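Local coordinates for cytochrome P450 (Novosphingobium aromaticivorans, PDB 3OFT), which belongs to the cytochrome P450 family and binds a heme, protoporphyrin IX with its iron, inside a mostly helical fold, at residues Q83-P86 with L87-G91; A92-K95 with A96-P100; C134-S138 with D139-I143; L144-N147 with I148-T151. One frame throughout, in Å; residues are numbered along the deposited sequence.

Overall arrangement
The four contacts follow one another along the chain and are all local. Contacts 1 and 2 form one unit beside the heme. Their centres lie 9 Å apart and they pack directly, with Gln89 NE2 3.3 Å from Phe97 CD2. Both also reach the same heme propionate. Contacts 3 and 4 adjoin in sequence, with centres 14 Å apart, and carry the chain from strand 133-135 through helix 136-141 into helix 144-152. Contact 3 lies across the chain's centre from contact 1, their centres 31 Å apart. Contact 4 comes closer to the cofactor: the side chain of Phe149 is about 6 Å from the heme.

Contact 1 (Q83-P86 with L87-G91); sequences QFIP and LQQDG. With HEM (protoporphyrin IX containing Fe), chain D.
Gln89 N donates to Pro86 O at 3.0 Å, and the bond is nearly straight, with an N-H...O angle of 169°. It closes a type I beta turn from Pro86 to Gln89. Gln88 N makes a second bond, 3.2 Å to Phe84 O. In both cases the N-H arrives from above the plane of the carbonyl. The peptide bond before Pro86 is cis, which helps fold the chain back on itself just ahead of the turn. The segments lie in the B-C loop region of P450s, between helix 78-82 and helix 91-104.

The side chain of Gln89 lies obliquely across Ile85. Its CG stands beside its own backbone N (chi1 -54°) and the chain then runs extended, which carries the amide to the isoleucine branches. NE2 is 3.5 Å from Ile85 CG1, while OE1 is 3.5 Å from Ile85 CG2. NE2 also has a weak hydrogen bond to Glu93 on the next helix. Phe84, just before the turn, runs beside Leu87 in the same direction, with their CB atoms 3.9 Å apart. Phe84 also packs on Arg229 of helix 221-252.

The heme meets the turn through Pro86 and Leu87. Pro86 CG is 3.7 Å from the propionate carbon HEM CGD. Leu87 CD1 reaches the other propionate, 3.5 Å from HEM O1A. Leu87 also lies near the bound (2R,5R)-hexane-2,5-diol.

The turn thus lays Pro86 and Leu87 against the two propionates, mostly through carbon atoms. Its buried Gln89 OE1 has no polar partner in the model, so on that side packing probably holds the amide.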
loop_
_atom_site.group_PDB
_atom_site.type_symbol
_atom_site.label_atom_id
_atom_site.label_comp_id
_atom_site.label_asym_id
_atom_site.label_seq_id
_atom_site.Cartn_x
_atom_site.Cartn_y
_atom_site.Cartn_z
ATOM N N GLN A 83 6.316 11.024 11.652
ATOM C CA GLN A 83 7.762 10.776 11.791
ATOM C C GLN A 83 8.095 9.295 11.567
ATOM O O GLN A 83 8.897 8.691 12.296
ATOM C CB GLN A 83 8.271 11.242 13.177
ATOM C CG GLN A 83 8.120 12.750 13.365
ATOM C CD GLN A 83 9.161 13.445 12.552
ATOM O OE1 GLN A 83 10.332 13.383 12.876
ATOM N NE2 GLN A 83 8.745 14.073 11.449
ATOM N N PHE A 84 7.519 8.726 10.514
ATOM C CA PHE A 84 7.711 7.294 10.228
ATOM C C PHE A 84 9.155 6.924 9.908
ATOM O O PHE A 84 9.867 7.634 9.193
ATOM C CB PHE A 84 6.867 6.900 9.016
ATOM C CG PHE A 84 5.415 6.798 9.285
ATOM C CD1 PHE A 84 4.935 5.991 10.293
ATOM C CD2 PHE A 84 4.505 7.457 8.457
ATOM C CE1 PHE A 84 3.567 5.867 10.517
ATOM C CE2 PHE A 84 3.139 7.317 8.669
ATOM C CZ PHE A 84 2.673 6.515 9.706
ATOM N N ILE A 85 9.583 5.785 10.445
ATOM C CA ILE A 85 10.898 5.244 10.108
ATOM C C ILE A 85 10.712 3.860 9.430
ATOM O O ILE A 85 10.022 2.983 9.971
ATOM C CB ILE A 85 11.773 5.063 11.375
ATOM C CG1 ILE A 85 12.277 6.420 11.876
ATOM C CG2 ILE A 85 12.986 4.145 11.069
ATOM C CD1 ILE A 85 13.027 6.240 13.261
ATOM N N PRO A 86 11.345 3.641 8.264
ATOM C CA PRO A 86 12.236 4.468 7.470
ATOM C C PRO A 86 11.516 5.408 6.471
ATOM O O PRO A 86 12.198 6.146 5.780
ATOM C CB PRO A 86 13.090 3.438 6.714
ATOM C CG PRO A 86 12.287 2.194 6.707
ATOM C CD PRO A 86 11.160 2.308 7.663
ATOM N N LEU A 87 10.173 5.393 6.421
ATOM C CA LEU A 87 9.449 5.974 5.250
ATOM C C LEU A 87 9.818 7.434 4.986
ATOM O O LEU A 87 9.892 7.871 3.831
ATOM C CB LEU A 87 7.919 5.839 5.399
ATOM C CG LEU A 87 7.005 6.346 4.270
ATOM C CD1 LEU A 87 7.204 5.535 2.948
ATOM C CD2 LEU A 87 5.568 6.285 4.723
ATOM N N GLN A 88 9.989 8.187 6.067
ATOM C CA GLN A 88 10.207 9.639 5.960
ATOM C C GLN A 88 11.644 10.061 6.061
ATOM O O GLN A 88 11.901 11.261 6.121
ATOM C CB GLN A 88 9.392 10.378 7.023
ATOM C CG GLN A 88 7.895 10.382 6.709
ATOM C CD GLN A 88 7.121 11.112 7.796
ATOM O OE1 GLN A 88 7.206 12.348 7.956
ATOM N NE2 GLN A 88 6.374 10.371 8.521
ATOM N N GLN A 89 12.592 9.117 6.071
ATOM C CA GLN A 89 14.002 9.530 6.161
ATOM C C GLN A 89 14.692 9.650 4.811
ATOM O O GLN A 89 14.241 9.062 3.846
ATOM C CB GLN A 89 14.756 8.549 7.046
ATOM C CG GLN A 89 14.066 8.417 8.414
ATOM C CD GLN A 89 14.724 7.334 9.240
ATOM O OE1 GLN A 89 14.807 6.183 8.821
ATOM N NE2 GLN A 89 15.196 7.698 10.413
ATOM N N ASP A 90 15.784 10.421 4.769
ATOM C CA ASP A 90 16.604 10.565 3.571
ATOM C C ASP A 90 18.036 10.103 3.829
ATOM O O ASP A 90 18.469 10.029 4.988
ATOM C CB ASP A 90 16.661 12.031 3.132
ATOM C CG ASP A 90 15.285 12.614 2.781
ATOM O OD1 ASP A 90 14.464 11.963 2.085
ATOM O OD2 ASP A 90 15.037 13.791 3.170
ATOM N N GLY A 91 18.728 9.777 2.741
ATOM C CA GLY A 91 20.204 9.700 2.699
ATOM C C GLY A 91 20.780 8.613 3.575
ATOM O O GLY A 91 20.246 7.520 3.659
HETATM C CHA HEM D . 7.223 1.548 1.353
HETATM C CHB HEM D . 3.449 -0.016 -1.295
HETATM C CHC HEM D . 2.818 -3.660 1.807
HETATM C CHD HEM D . 5.813 -1.527 4.904
HETATM C C1A HEM D . 6.295 1.381 0.342
HETATM C C2A HEM D . 6.249 2.173 -0.865
HETATM C C3A HEM D . 5.228 1.767 -1.611
HETATM C C4A HEM D . 4.544 0.700 -0.877
HETATM C CMA HEM D . 4.820 2.401 -2.964
HETATM C CAA HEM D . 7.265 3.285 -1.256
HETATM C CBA HEM D . 6.850 4.559 -0.555
HETATM C CGA HEM D . 7.716 5.745 -0.954
HETATM O O1A HEM D . 7.549 6.839 -0.331
HETATM O O2A HEM D . 8.583 5.668 -1.881
HETATM C C1B HEM D . 2.940 -1.162 -0.700
HETATM C C2B HEM D . 1.899 -2.003 -1.233
HETATM C C3B HEM D . 1.741 -3.013 -0.355
HETATM C C4B HEM D . 2.675 -2.820 0.736
HETATM C CMB HEM D . 1.165 -1.736 -2.560
HETATM C CAB HEM D . 0.776 -4.203 -0.337
HETATM C CBB HEM D . -0.174 -4.399 -1.270
HETATM C C1C HEM D . 3.552 -3.456 2.939
HETATM C C2C HEM D . 3.665 -4.347 4.085
HETATM C C3C HEM D . 4.492 -3.708 4.960
HETATM C C4C HEM D . 4.978 -2.491 4.351
HETATM C CMC HEM D . 2.917 -5.710 4.238
HETATM C CAC HEM D . 5.026 -4.145 6.346
HETATM C CBC HEM D . 4.325 -4.913 7.174
HETATM C C1D HEM D . 6.480 -0.549 4.241
HETATM C C2D HEM D . 7.523 0.272 4.839
HETATM C C3D HEM D . 7.980 1.187 3.718
HETATM C C4D HEM D . 7.167 0.890 2.572
HETATM C CMD HEM D . 8.093 0.179 6.299
HETATM C CAD HEM D . 9.108 2.249 3.865
HETATM C CBD HEM D . 10.347 1.644 3.182
HETATM C CGD HEM D . 11.395 2.762 3.158
HETATM O O1D HEM D . 11.075 3.955 3.335
HETATM O O2D HEM D . 12.573 2.488 2.904
HETATM N NA HEM D . 5.242 0.466 0.293
HETATM N NB HEM D . 3.407 -1.729 0.468
HETATM N NC HEM D . 4.396 -2.372 3.120
HETATM N ND HEM D . 6.285 -0.143 2.926
HETATM FE FE HEM D . 4.885 -0.989 1.671
HETATM O O HOH W 1 3.311 0.443 2.761
#

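Contact 2 (A92-K95 with A96-P100); sequences AEHK and AFRTP. With HEM (protoporphyrin IX containing Fe), chain D.
His94 and Arg98 both project CG anti to the backbone N, with chi1 of Arg98 at -174°. Lying one turn apart on helix 91-104, they therefore run side by side in the same direction, toward a heme propionate. Arg98 stays extended as far as NE. Its CD passes 3.5 Å from His94 NE2, and its CB lies over one face of the imidazole, offset toward the rim. The ring and guanidinium planes are 46° apart.

Arg98 NH2 donates to HEM O2D at 2.8 Å, although the position of that oxygen is less certain. The carboxylate carbon HEM CGD lies in plane at the edge of the guanidinium. Arg98 NH2 also bonds to the backbone of Arg344. His94 has weak bonds to Pro86 O and Ala342 O.

Behind them the backbone bond from Arg98 N to His94 O is short, 2.8 Å, and straight at 164°. On another side of the helix Glu93 CG packs obliquely on Phe97 CE2 at 3.8 Å. Glu93 O meets the edge of that ring, 3.2 Å from CD2. Trp219 meets Phe97 edge to face. Water 2 bridges Lys95 NZ, at 3.0 Å, and Thr99 OG1, at 2.6 Å.

Helix 91-104 thus offers a cationic group to a heme propionate, as the C helix does in P450s. The positive charge of Arg98 would probably favour the ionised form of that carboxylate.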
loop_
_atom_site.group_PDB
_atom_site.type_symbol
_atom_site.label_atom_id
_atom_site.label_comp_id
_atom_site.label_asym_id
_atom_site.label_seq_id
_atom_site.Cartn_x
_atom_site.Cartn_y
_atom_site.Cartn_z
ATOM N N ALA A 92 21.913 8.907 4.202
ATOM C CA ALA A 92 22.549 7.942 5.106
ATOM C C ALA A 92 21.680 7.529 6.290
ATOM O O ALA A 92 21.769 6.392 6.742
ATOM C CB ALA A 92 23.896 8.487 5.579
ATOM N N GLU A 93 20.880 8.450 6.827
ATOM C CA GLU A 93 20.033 8.114 7.975
ATOM C C GLU A 93 19.034 7.037 7.568
ATOM O O GLU A 93 18.874 6.040 8.257
ATOM C CB GLU A 93 19.303 9.353 8.512
ATOM C CG GLU A 93 18.455 9.034 9.732
ATOM C CD GLU A 93 17.829 10.294 10.329
ATOM O OE1 GLU A 93 16.587 10.378 10.421
ATOM O OE2 GLU A 93 18.590 11.206 10.686
ATOM N N HIS A 94 18.403 7.261 6.426
ATOM C CA HIS A 94 17.451 6.325 5.858
ATOM C C HIS A 94 18.097 4.943 5.674
ATOM O O HIS A 94 17.572 3.930 6.090
ATOM C CB HIS A 94 16.896 6.846 4.515
ATOM C CG HIS A 94 16.210 5.781 3.735
ATOM N ND1 HIS A 94 15.020 5.213 4.138
ATOM C CD2 HIS A 94 16.584 5.126 2.617
ATOM C CE1 HIS A 94 14.667 4.278 3.266
ATOM N NE2 HIS A 94 15.613 4.202 2.343
ATOM N N LYS A 95 19.259 4.901 5.052
ATOM C CA LYS A 95 19.938 3.611 4.834
ATOM C C LYS A 95 20.201 2.881 6.165
ATOM O O LYS A 95 19.994 1.669 6.257
ATOM C CB LYS A 95 21.260 3.835 4.083
ATOM C CG LYS A 95 21.969 2.552 3.609
ATOM C CD LYS A 95 23.190 2.953 2.763
ATOM C CE LYS A 95 24.018 1.735 2.368
ATOM N NZ LYS A 95 24.539 1.066 3.574
ATOM N N ALA A 96 20.636 3.620 7.184
ATOM C CA ALA A 96 20.995 3.001 8.484
ATOM C C ALA A 96 19.784 2.341 9.153
ATOM O O ALA A 96 19.902 1.313 9.761
ATOM C CB ALA A 96 21.630 3.991 9.406
ATOM N N PHE A 97 18.611 2.935 9.014
ATOM C CA PHE A 97 17.401 2.369 9.619
ATOM C C PHE A 97 16.730 1.353 8.725
ATOM O O PHE A 97 16.171 0.382 9.228
ATOM C CB PHE A 97 16.407 3.491 9.951
ATOM C CG PHE A 97 16.784 4.266 11.173
ATOM C CD1 PHE A 97 16.464 3.793 12.440
ATOM C CD2 PHE A 97 17.504 5.437 11.063
ATOM C CE1 PHE A 97 16.839 4.520 13.586
ATOM C CE2 PHE A 97 17.878 6.169 12.199
ATOM C CZ PHE A 97 17.531 5.726 13.449
ATOM N N ARG A 98 16.766 1.568 7.410
ATOM C CA ARG A 98 16.183 0.598 6.472
ATOM C C ARG A 98 16.881 -0.772 6.601
ATOM O O ARG A 98 16.233 -1.812 6.549
ATOM C CB ARG A 98 16.296 1.076 5.034
ATOM C CG ARG A 98 15.579 0.164 4.018
ATOM C CD ARG A 98 15.715 0.709 2.602
ATOM N NE ARG A 98 15.399 -0.309 1.616
ATOM C CZ ARG A 98 14.218 -0.494 1.025
ATOM N NH1 ARG A 98 14.113 -1.470 0.110
ATOM N NH2 ARG A 98 13.157 0.283 1.285
ATOM N N THR A 99 18.202 -0.751 6.769
ATOM C CA THR A 99 18.960 -1.995 6.823
ATOM C C THR A 99 18.406 -3.048 7.787
ATOM O O THR A 99 18.076 -4.149 7.311
ATOM C CB THR A 99 20.479 -1.733 6.933
ATOM O OG1 THR A 99 20.915 -1.125 5.705
ATOM C CG2 THR A 99 21.264 -3.047 7.177
ATOM N N PRO A 100 18.265 -2.736 9.103
ATOM C CA PRO A 100 17.689 -3.767 9.976
ATOM C C PRO A 100 16.221 -4.078 9.664
ATOM O O PRO A 100 15.791 -5.199 9.872
ATOM C CB PRO A 100 17.825 -3.182 11.387
ATOM C CG PRO A 100 17.964 -1.700 11.195
ATOM C CD PRO A 100 18.724 -1.568 9.890
HETATM C CHA HEM D . 7.223 1.548 1.353
HETATM C CHB HEM D . 3.449 -0.016 -1.295
HETATM C CHC HEM D . 2.818 -3.660 1.807
HETATM C CHD HEM D . 5.813 -1.527 4.904
HETATM C C1A HEM D . 6.295 1.381 0.342
HETATM C C2A HEM D . 6.249 2.173 -0.865
HETATM C C3A HEM D . 5.228 1.767 -1.611
HETATM C C4A HEM D . 4.544 0.700 -0.877
HETATM C CMA HEM D . 4.820 2.401 -2.964
HETATM C CAA HEM D . 7.265 3.285 -1.256
HETATM C CBA HEM D . 6.850 4.559 -0.555
HETATM C CGA HEM D . 7.716 5.745 -0.954
HETATM O O1A HEM D . 7.549 6.839 -0.331
HETATM O O2A HEM D . 8.583 5.668 -1.881
HETATM C C1B HEM D . 2.940 -1.162 -0.700
HETATM C C2B HEM D . 1.899 -2.003 -1.233
HETATM C C3B HEM D . 1.741 -3.013 -0.355
HETATM C C4B HEM D . 2.675 -2.820 0.736
HETATM C CMB HEM D . 1.165 -1.736 -2.560
HETATM C CAB HEM D . 0.776 -4.203 -0.337
HETATM C CBB HEM D . -0.174 -4.399 -1.270
HETATM C C1C HEM D . 3.552 -3.456 2.939
HETATM C C2C HEM D . 3.665 -4.347 4.085
HETATM C C3C HEM D . 4.492 -3.708 4.960
HETATM C C4C HEM D . 4.978 -2.491 4.351
HETATM C CMC HEM D . 2.917 -5.710 4.238
HETATM C CAC HEM D . 5.026 -4.145 6.346
HETATM C CBC HEM D . 4.325 -4.913 7.174
HETATM C C1D HEM D . 6.480 -0.549 4.241
HETATM C C2D HEM D . 7.523 0.272 4.839
HETATM C C3D HEM D . 7.980 1.187 3.718
HETATM C C4D HEM D . 7.167 0.890 2.572
HETATM C CMD HEM D . 8.093 0.179 6.299
HETATM C CAD HEM D . 9.108 2.249 3.865
HETATM C CBD HEM D . 10.347 1.644 3.182
HETATM C CGD HEM D . 11.395 2.762 3.158
HETATM O O1D HEM D . 11.075 3.955 3.335
HETATM O O2D HEM D . 12.573 2.488 2.904
HETATM N NA HEM D . 5.242 0.466 0.293
HETATM N NB HEM D . 3.407 -1.729 0.468
HETATM N NC HEM D . 4.396 -2.372 3.120
HETATM N ND HEM D . 6.285 -0.143 2.926
HETATM FE FE HEM D . 4.885 -0.989 1.671
HETATM O O HOH W 2 23.294 -0.157 5.991
HETATM O O HOH W 1 3.311 0.443 2.761
#

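Contact 3 (C134-S138 with D139-I143); sequences CDFVS and DFAEI
The Phe136 ring carries Phe140 CB over one face, 3.9 Å from the ring centroid, a CH-pi contact. The two rings point the same way with planes 18° apart. They are offset so that little of one lies over the other, with centroids 5.1 Å apart. Their nearest atoms are Phe136 CZ and Phe140 CD2, at 3.5 Å. Trp362 meets both rings edge to face, and Ile243 of helix 221-252 also packs on both.

Asp139 folds back to the start of the helix. With CG beside its own backbone N (chi1 -58°), its carboxylate reaches Asp135 N, and OD2 accepts that N-H at 2.8 Å from above the carboxylate plane. In return Asp139 N donates to Asp135 O at 2.8 Å. Phe136 O accepts from both Phe140 N and Ala141 N, each at 2.9 Å, where the helix widens into a pi-type turn. Glu142 N then bonds to Val137 O.

The contact joins strand 133-135 to helix 136-141. Asp135 OD1 lies 4.3 Å from Asp139 OD2, and this closeness of like charges is probably eased by the salt bridge from Asp139 to Arg131.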
loop_
_atom_site.group_PDB
_atom_site.type_symbol
_atom_site.label_atom_id
_atom_site.label_comp_id
_atom_site.label_asym_id
_atom_site.label_seq_id
_atom_site.Cartn_x
_atom_site.Cartn_y
_atom_site.Cartn_z
ATOM N N CYS A 134 -21.151 -11.679 0.996
ATOM C CA CYS A 134 -20.414 -10.875 1.972
ATOM C C CYS A 134 -20.247 -9.489 1.427
ATOM O O CYS A 134 -20.408 -9.263 0.225
ATOM C CB CYS A 134 -19.043 -11.481 2.319
ATOM S SG CYS A 134 -17.868 -11.486 0.936
ATOM N N ASP A 135 -19.935 -8.558 2.329
ATOM C CA ASP A 135 -19.443 -7.242 1.944
ATOM C C ASP A 135 -17.940 -7.398 2.092
ATOM O O ASP A 135 -17.393 -7.273 3.175
ATOM C CB ASP A 135 -20.057 -6.164 2.861
ATOM C CG ASP A 135 -21.601 -6.134 2.786
ATOM O OD1 ASP A 135 -22.270 -6.317 3.840
ATOM O OD2 ASP A 135 -22.139 -5.951 1.658
ATOM N N PHE A 136 -17.277 -7.696 0.982
ATOM C CA PHE A 136 -15.907 -8.197 1.020
ATOM C C PHE A 136 -14.919 -7.211 1.637
ATOM O O PHE A 136 -13.985 -7.630 2.301
ATOM C CB PHE A 136 -15.446 -8.583 -0.378
ATOM C CG PHE A 136 -14.072 -9.205 -0.406
ATOM C CD1 PHE A 136 -13.931 -10.569 -0.233
ATOM C CD2 PHE A 136 -12.920 -8.415 -0.577
ATOM C CE1 PHE A 136 -12.671 -11.161 -0.246
ATOM C CE2 PHE A 136 -11.656 -8.989 -0.587
ATOM C CZ PHE A 136 -11.541 -10.387 -0.434
ATOM N N VAL A 137 -15.116 -5.921 1.417
ATOM C CA VAL A 137 -14.216 -4.929 1.996
ATOM C C VAL A 137 -14.326 -4.961 3.518
ATOM O O VAL A 137 -13.300 -5.046 4.207
ATOM C CB VAL A 137 -14.468 -3.497 1.454
ATOM C CG1 VAL A 137 -13.671 -2.450 2.242
ATOM C CG2 VAL A 137 -14.170 -3.434 -0.033
ATOM N N SER A 138 -15.547 -4.878 4.054
ATOM C CA SER A 138 -15.650 -4.796 5.499
ATOM C C SER A 138 -15.517 -6.169 6.174
ATOM O O SER A 138 -15.052 -6.241 7.302
ATOM C CB SER A 138 -16.926 -4.051 5.945
ATOM O OG SER A 138 -18.045 -4.656 5.370
ATOM N N ASP A 139 -15.899 -7.257 5.489
ATOM C CA ASP A 139 -15.869 -8.614 6.096
ATOM C C ASP A 139 -14.537 -9.340 5.914
ATOM O O ASP A 139 -14.227 -10.277 6.665
ATOM C CB ASP A 139 -16.983 -9.524 5.514
ATOM C CG ASP A 139 -18.383 -8.958 5.714
ATOM O OD1 ASP A 139 -18.568 -8.198 6.679
ATOM O OD2 ASP A 139 -19.295 -9.262 4.914
ATOM N N PHE A 140 -13.761 -8.956 4.900
ATOM C CA PHE A 140 -12.520 -9.680 4.645
ATOM C C PHE A 140 -11.334 -8.734 4.489
ATOM O O PHE A 140 -10.356 -8.872 5.215
ATOM C CB PHE A 140 -12.644 -10.607 3.410
ATOM C CG PHE A 140 -11.522 -11.617 3.299
ATOM C CD1 PHE A 140 -11.691 -12.912 3.766
ATOM C CD2 PHE A 140 -10.270 -11.242 2.752
ATOM C CE1 PHE A 140 -10.642 -13.859 3.653
ATOM C CE2 PHE A 140 -9.232 -12.159 2.636
ATOM C CZ PHE A 140 -9.385 -13.450 3.099
ATOM N N ALA A 141 -11.391 -7.830 3.508
ATOM C CA ALA A 141 -10.192 -7.067 3.124
ATOM C C ALA A 141 -9.649 -6.247 4.269
ATOM O O ALA A 141 -8.444 -6.161 4.439
ATOM C CB ALA A 141 -10.483 -6.128 1.880
ATOM N N GLU A 142 -10.545 -5.615 5.028
ATOM C CA GLU A 142 -10.136 -4.767 6.144
ATOM C C GLU A 142 -9.884 -5.552 7.430
ATOM O O GLU A 142 -9.560 -4.939 8.432
ATOM C CB GLU A 142 -11.141 -3.616 6.402
ATOM C CG GLU A 142 -10.889 -2.436 5.437
ATOM C CD GLU A 142 -12.017 -1.382 5.298
ATOM O OE1 GLU A 142 -11.773 -0.434 4.509
ATOM O OE2 GLU A 142 -13.108 -1.493 5.911
ATOM N N ILE A 143 -10.068 -6.871 7.406
ATOM C CA ILE A 143 -9.900 -7.694 8.593
ATOM C C ILE A 143 -8.573 -8.445 8.481
ATOM O O ILE A 143 -7.801 -8.535 9.440
ATOM C CB ILE A 143 -11.080 -8.698 8.735
ATOM C CG1 ILE A 143 -12.419 -7.964 8.869
ATOM C CG2 ILE A 143 -10.871 -9.710 9.894
ATOM C CD1 ILE A 143 -12.528 -7.103 10.130
#

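Contact 4 (L144-N147 with I148-T151); sequences LPLN and IFLT
Helix 144-152 is one of the buried helices of the P450 fold, and this contact is its first two turns. Leu144 and Ile148 meet one turn apart. Ile148 CD1 comes 3.6 Å from Leu144 CG and 3.8 Å from Leu144 CD2. Ile148 CG1 stands beside its own backbone N (chi1 -69°), and the chain then extends (chi2 170°), which sends CD1 back over the leucine branch. This pair faces helix 107-128, where Val120 touches Leu144 and Val117 touches Ile148.

Another side of the helix is looser. Leu146 CD1 is 4.4 Å from Phe149 CD2, and Leu146 CG is the same distance from Leu150 CD2. Tyr189 of helix 179-199 packs on both leucines, while the Phe149 ring leads away from the first turn to meet Leu190 and Phe193 of that helix and Leu232 of helix 221-252.

Successive backbone bonds hold the turns together. Ile148 N donates to Leu144 O at 2.8 Å, and Phe149 N to Pro145 O at 2.9 Å. The Asn147 side chain has its partner outside the two turns: OD1 accepts from Arg164 NE. Its backbone O accepts from Arg160 NH2 and also from the backbone N of Thr151, the latter at 3.2 Å with an N-H...O angle of 160°.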
loop_
_atom_site.group_PDB
_atom_site.type_symbol
_atom_site.label_atom_id
_atom_site.label_comp_id
_atom_site.label_asym_id
_atom_site.label_seq_id
_atom_site.Cartn_x
_atom_site.Cartn_y
_atom_site.Cartn_z
ATOM N N LEU A 144 -8.309 -8.986 7.294
ATOM C CA LEU A 144 -7.135 -9.835 7.119
ATOM C C LEU A 144 -5.787 -9.194 7.517
ATOM O O LEU A 144 -4.984 -9.856 8.191
ATOM C CB LEU A 144 -7.066 -10.398 5.703
ATOM C CG LEU A 144 -5.944 -11.441 5.502
ATOM C CD1 LEU A 144 -6.320 -12.777 6.135
ATOM C CD2 LEU A 144 -5.634 -11.637 4.029
ATOM N N PRO A 145 -5.507 -7.944 7.081
ATOM C CA PRO A 145 -4.168 -7.396 7.364
ATOM C C PRO A 145 -3.886 -7.249 8.858
ATOM O O PRO A 145 -2.761 -7.483 9.281
ATOM C CB PRO A 145 -4.197 -6.014 6.680
ATOM C CG PRO A 145 -5.237 -6.179 5.565
ATOM C CD PRO A 145 -6.291 -7.021 6.232
ATOM N N LEU A 146 -4.889 -6.872 9.649
ATOM C CA LEU A 146 -4.670 -6.808 11.099
ATOM C C LEU A 146 -4.452 -8.191 11.686
ATOM O O LEU A 146 -3.547 -8.339 12.496
ATOM C CB LEU A 146 -5.796 -6.078 11.837
ATOM C CG LEU A 146 -5.510 -5.931 13.353
ATOM C CD1 LEU A 146 -4.285 -5.011 13.640
ATOM C CD2 LEU A 146 -6.750 -5.412 14.109
ATOM N N ASN A 147 -5.260 -9.191 11.302
ATOM C CA ASN A 147 -4.986 -10.575 11.714
ATOM C C ASN A 147 -3.594 -11.038 11.351
ATOM O O ASN A 147 -2.909 -11.715 12.141
ATOM C CB ASN A 147 -6.017 -11.589 11.166
ATOM C CG ASN A 147 -7.396 -11.406 11.769
ATOM O OD1 ASN A 147 -7.589 -10.550 12.637
ATOM N ND2 ASN A 147 -8.379 -12.191 11.281
ATOM N N ILE A 148 -3.154 -10.708 10.142
ATOM C CA ILE A 148 -1.792 -11.062 9.759
ATOM C C ILE A 148 -0.763 -10.351 10.651
ATOM O O ILE A 148 0.206 -10.962 11.110
ATOM C CB ILE A 148 -1.559 -10.815 8.252
ATOM C CG1 ILE A 148 -2.370 -11.825 7.422
ATOM C CG2 ILE A 148 -0.086 -10.805 7.919
ATOM C CD1 ILE A 148 -2.369 -11.496 5.953
ATOM N N PHE A 149 -0.999 -9.076 10.935
ATOM C CA PHE A 149 -0.050 -8.319 11.768
ATOM C C PHE A 149 0.194 -9.017 13.089
ATOM O O PHE A 149 1.340 -9.136 13.551
ATOM C CB PHE A 149 -0.622 -6.955 12.096
ATOM C CG PHE A 149 0.244 -6.155 13.020
ATOM C CD1 PHE A 149 1.409 -5.546 12.545
ATOM C CD2 PHE A 149 -0.080 -6.054 14.376
ATOM C CE1 PHE A 149 2.211 -4.795 13.424
ATOM C CE2 PHE A 149 0.714 -5.300 15.249
ATOM C CZ PHE A 149 1.858 -4.668 14.758
ATOM N N LEU A 150 -0.901 -9.427 13.725
ATOM C CA LEU A 150 -0.823 -10.099 15.032
ATOM C C LEU A 150 -0.017 -11.398 14.954
ATOM O O LEU A 150 0.709 -11.782 15.911
ATOM C CB LEU A 150 -2.244 -10.417 15.513
ATOM C CG LEU A 150 -3.002 -9.435 16.408
ATOM C CD1 LEU A 150 -2.275 -8.139 16.713
ATOM C CD2 LEU A 150 -4.449 -9.236 16.011
ATOM N N THR A 151 -0.156 -12.097 13.824
ATOM C CA THR A 151 0.707 -13.252 13.514
ATOM C C THR A 151 2.174 -12.874 13.323
ATOM O O THR A 151 3.059 -13.538 13.905
ATOM C CB THR A 151 0.158 -14.063 12.301
ATOM O OG1 THR A 151 -1.187 -14.442 12.602
ATOM C CG2 THR A 151 0.957 -15.335 12.061
#